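Local coordinates for protein serine-threonine phosphatase 2C (PDB 2I44) that binds calcium ions and probably removes phosphate from phosphoserine and phosphothreonine residues of other proteins, as members of the PP2C family do, at residues N119-L124 with R231-K236; W269-A274 with E297-E302. All blocks are in the same frame, centred on the assembly; numbering follows the deposited sequence.

Contact 1 (N119-L124 with R231-K236)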
loop_
_atom_site.group_PDB
_atom_site.type_symbol
_atom_site.label_atom_id
_atom_site.label_comp_id
_atom_site.label_asym_id
_atom_site.label_seq_id
_atom_site.Cartn_x
_atom_site.Cartn_y
_atom_site.Cartn_z
ATOM N N ASN A 119 -6.463 -13.353 2.883
ATOM C CA ASN A 119 -7.756 -13.722 2.310
ATOM C C ASN A 119 -8.022 -12.981 1.008
ATOM O O ASN A 119 -8.576 -13.546 0.059
ATOM C CB ASN A 119 -8.888 -13.463 3.311
ATOM C CG ASN A 119 -8.830 -14.400 4.501
ATOM O OD1 ASN A 119 -8.356 -15.531 4.384
ATOM N ND2 ASN A 119 -9.318 -13.942 5.647
ATOM N N ALA A 120 -7.620 -11.716 0.953
ATOM C CA ALA A 120 -7.815 -10.947 -0.265
ATOM C C ALA A 120 -6.929 -11.517 -1.362
ATOM O O ALA A 120 -7.306 -11.524 -2.531
ATOM C CB ALA A 120 -7.487 -9.488 -0.028
ATOM N N ASP A 121 -5.747 -12.006 -0.999
ATOM C CA ASP A 121 -4.872 -12.552 -2.027
ATOM C C ASP A 121 -5.362 -13.901 -2.529
ATOM O O ASP A 121 -5.257 -14.194 -3.717
ATOM C CB ASP A 121 -3.427 -12.684 -1.546
ATOM C CG ASP A 121 -2.469 -12.970 -2.694
ATOM O OD1 ASP A 121 -2.492 -12.202 -3.685
ATOM O OD2 ASP A 121 -1.704 -13.955 -2.618
ATOM N N ASN A 122 -5.891 -14.726 -1.632
ATOM C CA ASN A 122 -6.395 -16.032 -2.052
ATOM C C ASN A 122 -7.508 -15.824 -3.066
ATOM O O ASN A 122 -7.544 -16.479 -4.103
ATOM C CB ASN A 122 -6.927 -16.839 -0.858
ATOM C CG ASN A 122 -5.827 -17.280 0.079
ATOM O OD1 ASN A 122 -4.664 -17.393 -0.318
ATOM N ND2 ASN A 122 -6.187 -17.551 1.330
ATOM N N GLU A 123 -8.404 -14.889 -2.776
ATOM C CA GLU A 123 -9.517 -14.616 -3.670
ATOM C C GLU A 123 -9.027 -14.046 -5.001
ATOM O O GLU A 123 -9.523 -14.415 -6.067
ATOM C CB GLU A 123 -10.494 -13.639 -3.020
ATOM C CG GLU A 123 -11.846 -13.604 -3.713
ATOM C CD GLU A 123 -12.732 -12.490 -3.201
ATOM O OE1 GLU A 123 -12.565 -12.095 -2.024
ATOM O OE2 GLU A 123 -13.598 -12.019 -3.968
ATOM N N LEU A 124 -8.054 -13.145 -4.935
ATOM C CA LEU A 124 -7.503 -12.551 -6.148
ATOM C C LEU A 124 -6.838 -13.626 -7.024
ATOM O O LEU A 124 -7.089 -13.701 -8.230
ATOM C CB LEU A 124 -6.479 -11.465 -5.796
ATOM C CG LEU A 124 -5.808 -10.766 -6.983
ATOM C CD1 LEU A 124 -6.859 -10.029 -7.802
ATOM C CD2 LEU A 124 -4.745 -9.791 -6.485
ATOM N N ARG A 231 7.178 -9.438 -2.329
ATOM C CA ARG A 231 5.880 -9.699 -1.713
ATOM C C ARG A 231 4.854 -8.889 -2.485
ATOM O O ARG A 231 5.129 -7.759 -2.891
ATOM C CB ARG A 231 5.885 -9.308 -0.228
ATOM C CG ARG A 231 6.960 -10.025 0.577
ATOM C CD ARG A 231 6.685 -9.972 2.067
ATOM N NE ARG A 231 7.845 -10.379 2.854
ATOM C CZ ARG A 231 7.854 -10.464 4.181
ATOM N NH1 ARG A 231 6.754 -10.177 4.871
ATOM N NH2 ARG A 231 8.969 -10.812 4.818
ATOM N N ALA A 232 3.681 -9.469 -2.706
ATOM C CA ALA A 232 2.655 -8.778 -3.467
ATOM C C ALA A 232 1.353 -9.546 -3.599
ATOM O O ALA A 232 1.262 -10.732 -3.256
ATOM C CB ALA A 232 3.188 -8.476 -4.860
ATOM N N PHE A 233 0.339 -8.842 -4.087
ATOM C CA PHE A 233 -0.953 -9.450 -4.352
ATOM C C PHE A 233 -0.818 -9.985 -5.779
ATOM O O PHE A 233 -0.159 -9.370 -6.611
ATOM C CB PHE A 233 -2.067 -8.410 -4.347
ATOM C CG PHE A 233 -2.580 -8.059 -2.985
ATOM C CD1 PHE A 233 -3.109 -9.037 -2.153
ATOM C CD2 PHE A 233 -2.590 -6.735 -2.556
ATOM C CE1 PHE A 233 -3.643 -8.710 -0.920
ATOM C CE2 PHE A 233 -3.125 -6.391 -1.317
ATOM C CZ PHE A 233 -3.654 -7.383 -0.496
ATOM N N GLY A 234 -1.434 -11.125 -6.067
ATOM C CA GLY A 234 -1.355 -11.653 -7.415
ATOM C C GLY A 234 -0.076 -12.413 -7.711
ATOM O O GLY A 234 0.419 -13.147 -6.862
ATOM N N GLY A 235 0.462 -12.248 -8.915
ATOM C CA GLY A 235 1.669 -12.965 -9.271
ATOM C C GLY A 235 1.424 -14.466 -9.175
ATOM O O GLY A 235 2.255 -15.211 -8.650
ATOM N N LYS A 236 0.285 -14.914 -9.696
ATOM C CA LYS A 236 -0.077 -16.334 -9.650
ATOM C C LYS A 236 1.088 -17.290 -9.904
ATOM O O LYS A 236 1.383 -18.151 -9.077
ATOM C CB LYS A 236 -1.204 -16.640 -10.648
ATOM C CG LYS A 236 -1.643 -18.112 -10.661
ATOM C CD LYS A 236 -2.904 -18.328 -11.505
ATOM C CE LYS A 236 -2.663 -18.138 -12.997
ATOM N NZ LYS A 236 -1.853 -19.236 -13.591
#

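Contact 2 (W269-A274 with E297-E302)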
loop_
_atom_site.group_PDB
_atom_site.type_symbol
_atom_site.label_atom_id
_atom_site.label_comp_id
_atom_site.label_asym_id
_atom_site.label_seq_id
_atom_site.Cartn_x
_atom_site.Cartn_y
_atom_site.Cartn_z
ATOM N N TRP A 269 7.935 8.011 -4.613
ATOM C CA TRP A 269 9.120 7.775 -3.797
ATOM C C TRP A 269 10.447 7.603 -4.534
ATOM O O TRP A 269 11.498 7.889 -3.977
ATOM C CB TRP A 269 8.861 6.580 -2.878
ATOM C CG TRP A 269 7.619 6.768 -2.049
ATOM C CD1 TRP A 269 6.568 5.900 -1.933
ATOM C CD2 TRP A 269 7.309 7.891 -1.216
ATOM N NE1 TRP A 269 5.625 6.414 -1.076
ATOM C CE2 TRP A 269 6.056 7.633 -0.619
ATOM C CE3 TRP A 269 7.970 9.089 -0.912
ATOM C CZ2 TRP A 269 5.445 8.532 0.268
ATOM C CZ3 TRP A 269 7.359 9.990 -0.025
ATOM C CH2 TRP A 269 6.109 9.702 0.552
ATOM N N ASP A 270 10.418 7.131 -5.771
ATOM C CA ASP A 270 11.675 6.988 -6.490
ATOM C C ASP A 270 12.286 8.371 -6.705
ATOM O O ASP A 270 13.485 8.503 -6.935
ATOM C CB ASP A 270 11.467 6.273 -7.830
ATOM C CG ASP A 270 11.213 4.779 -7.661
ATOM O OD1 ASP A 270 11.571 4.231 -6.589
ATOM O OD2 ASP A 270 10.674 4.147 -8.598
ATOM N N VAL A 271 11.456 9.404 -6.590
ATOM C CA VAL A 271 11.928 10.771 -6.766
ATOM C C VAL A 271 12.043 11.575 -5.469
ATOM O O VAL A 271 13.069 12.216 -5.215
ATOM C CB VAL A 271 11.018 11.556 -7.732
ATOM C CG1 VAL A 271 11.574 12.949 -7.938
ATOM C CG2 VAL A 271 10.903 10.820 -9.065
HETATM N N MSE A 272 10.999 11.528 -4.647
HETATM C CA MSE A 272 10.963 12.289 -3.395
HETATM C C MSE A 272 11.239 11.494 -2.110
HETATM O O MSE A 272 10.829 10.346 -1.982
HETATM C CB MSE A 272 9.595 12.964 -3.264
HETATM C CG MSE A 272 9.222 13.891 -4.410
HETATM SE SE MSE A 272 10.381 15.442 -4.458
HETATM C CE MSE A 272 10.468 15.705 -6.377
ATOM N N SER A 273 11.927 12.126 -1.158
ATOM C CA SER A 273 12.220 11.505 0.145
ATOM C C SER A 273 11.001 11.735 1.044
ATOM O O SER A 273 10.142 12.548 0.719
ATOM C CB SER A 273 13.421 12.171 0.813
ATOM O OG SER A 273 13.028 13.395 1.414
ATOM N N ALA A 274 10.936 11.038 2.174
ATOM C CA ALA A 274 9.805 11.188 3.089
ATOM C C ALA A 274 9.652 12.642 3.541
ATOM O O ALA A 274 8.556 13.207 3.493
ATOM C CB ALA A 274 9.980 10.266 4.303
ATOM N N GLU A 297 2.067 16.722 -9.044
ATOM C CA GLU A 297 2.545 17.714 -10.006
ATOM C C GLU A 297 4.010 18.103 -9.776
ATOM O O GLU A 297 4.758 18.283 -10.735
ATOM C CB GLU A 297 1.631 18.946 -9.988
ATOM C CG GLU A 297 0.161 18.580 -10.202
ATOM C CD GLU A 297 -0.717 19.762 -10.576
ATOM O OE1 GLU A 297 -0.563 20.839 -9.962
ATOM O OE2 GLU A 297 -1.574 19.608 -11.478
HETATM N N MSE A 298 4.411 18.213 -8.510
HETATM C CA MSE A 298 5.789 18.554 -8.157
HETATM C C MSE A 298 6.735 17.458 -8.652
HETATM O O MSE A 298 7.819 17.743 -9.159
HETATM C CB MSE A 298 5.940 18.680 -6.637
HETATM C CG MSE A 298 5.232 19.868 -6.001
HETATM SE SE MSE A 298 6.194 21.506 -6.210
HETATM C CE MSE A 298 7.135 21.523 -4.531
ATOM N N THR A 299 6.314 16.206 -8.491
ATOM C CA THR A 299 7.098 15.055 -8.914
ATOM C C THR A 299 7.243 15.031 -10.428
ATOM O O THR A 299 8.329 14.774 -10.947
ATOM C CB THR A 299 6.437 13.738 -8.443
ATOM O OG1 THR A 299 6.452 13.694 -7.010
ATOM C CG2 THR A 299 7.177 12.521 -8.995
ATOM N N LEU A 300 6.147 15.303 -11.132
ATOM C CA LEU A 300 6.153 15.322 -12.587
ATOM C C LEU A 300 7.044 16.439 -13.132
ATOM O O LEU A 300 7.752 16.249 -14.121
ATOM C CB LEU A 300 4.723 15.476 -13.114
ATOM C CG LEU A 300 3.824 14.242 -12.976
ATOM C CD1 LEU A 300 2.369 14.593 -13.259
ATOM C CD2 LEU A 300 4.307 13.173 -13.939
ATOM N N ALA A 301 7.016 17.596 -12.483
ATOM C CA ALA A 301 7.838 18.719 -12.911
ATOM C C ALA A 301 9.317 18.354 -12.782
ATOM O O ALA A 301 10.111 18.614 -13.682
ATOM C CB ALA A 301 7.525 19.945 -12.066
ATOM N N GLU A 302 9.679 17.744 -11.657
ATOM C CA GLU A 302 11.058 17.341 -11.411
ATOM C C GLU A 302 11.518 16.324 -12.444
ATOM O O GLU A 302 12.653 16.382 -12.929
ATOM C CB GLU A 302 11.190 16.741 -10.012
ATOM C CG GLU A 302 12.595 16.268 -9.655
ATOM C CD GLU A 302 13.638 17.368 -9.794
ATOM O OE1 GLU A 302 13.300 18.546 -9.548
ATOM O OE2 GLU A 302 14.796 17.057 -10.139
#

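Contact 1 (N119-L124 with R231-K236)
Asp121, on helix 98-130, grips the backbone of the short strand 233-234: Gly234 N donates to Asp121 OD1 over 2.8 Å at an N-H...O angle of 160°, meeting the oxygen nearly along its C-O axis. With CG anti to the backbone N (chi1 -168°), the carboxyl carbon is carried out from the helix, and the turn about CB-CG brings OD1 to the strand. Around this bond the packing is close. Asp121 OD1 also lies 3.2 Å from Phe233 CA, and Asp121 CB sits in the plane of the Phe233 ring at its edge, 3.7 Å from CD1. Leu124 crosses Phe233 at about a right angle, its CD2 3.7 Å from Phe233 CB and 3.6 Å from Gly234 N, while Ala120 CB approaches Phe233 CE1 more loosely at 4.0 Å. The ring of Tyr117 meets that of Phe233 with the two planes nearly parallel. Asp121 OD2 is held by a salt bridge to Lys239 and a hydrogen bond from Asn245, which would balance the charge of this buried carboxylate. By contrast, Asn122 is exposed on the solvent side, and Glu123 turns to helix 66-80, its OE1 bonded to Gln78. Since strand 233-234 pairs with strand 137-146, the contact fastens a long helix onto one beta sheet, the helix-on-sheet layering of the PP2C alpha-beta-beta-alpha sandwich.

Contact 2 (W269-A274 with E297-E302)
In the helical layer that covers one sheet of the PP2C sandwich, the loop between helices 266-269 and 274-286 leans on helix 291-305, with Val271 and Met272, a selenomethionine, meeting Thr299 and Glu302. The closest pair of CA atoms, Val271 CA and Thr299 CA, is 6.8 Å apart, and the side chains bridge that gap by van der Waals contact alone. Val271 divides its two methyls between the partners: CG1, anti to the backbone N (chi1 -177°), rests 3.9 Å from Glu302 CG, whereas CG2 lies 4.1 Å from Thr299 CG2. Met272 bends at chi2 and chi3, and this curled chain carries its terminal CE to 3.8 Å from Glu302 CB and a similar distance from Glu302 CG. Nearer its root, Met272 CG passes Thr299 OG1 at 3.8 Å, the two side chains running past one another in opposed senses. Thr299 thus offers both branches to the loop, its methyl to Val271 and its hydroxyl oxygen to Met272. That hydroxyl is hydrogen-bonded to Leu295 O, one turn back in its own helix, which satisfies this polar atom within a largely apolar interface. Glu302 likewise contributes its aliphatic CB and CG, with CG anti to the backbone N (chi1 179°), while its OE2 forms a salt bridge with Arg306. Thr299 and Glu302 are three residues apart, placing them on one side of the helix. Thr299 also touches Ile313 of strand 313-320, and Trp269, at the end of helix 266-269, packs on Ala161 of strand 159-166, so both sides of the contact rest on one antiparallel sheet; Met298 meets Ile280 of the neighbouring helix 274-286.

Overall arrangement
The contacts lie on opposite sides of the chain's centre, their own centres about 29 Å apart, and share no helix or strand. Contact 1 is wholly buried and joins helix 98-130 to the sheet containing strand 137-146; contact 2 is a surface contact and joins a loop to helix 291-305, over the sheet containing strands 159-166 and 313-320. Chemistry follows place: contact 1 combines a carboxylate-to-backbone hydrogen bond with apolar packing round an aromatic ring, against van der Waals packing, mostly of methyl and methylene groups, in contact 2. Neither coordinates metal, although side chains of each come within about 11 Å of a bound calcium ion.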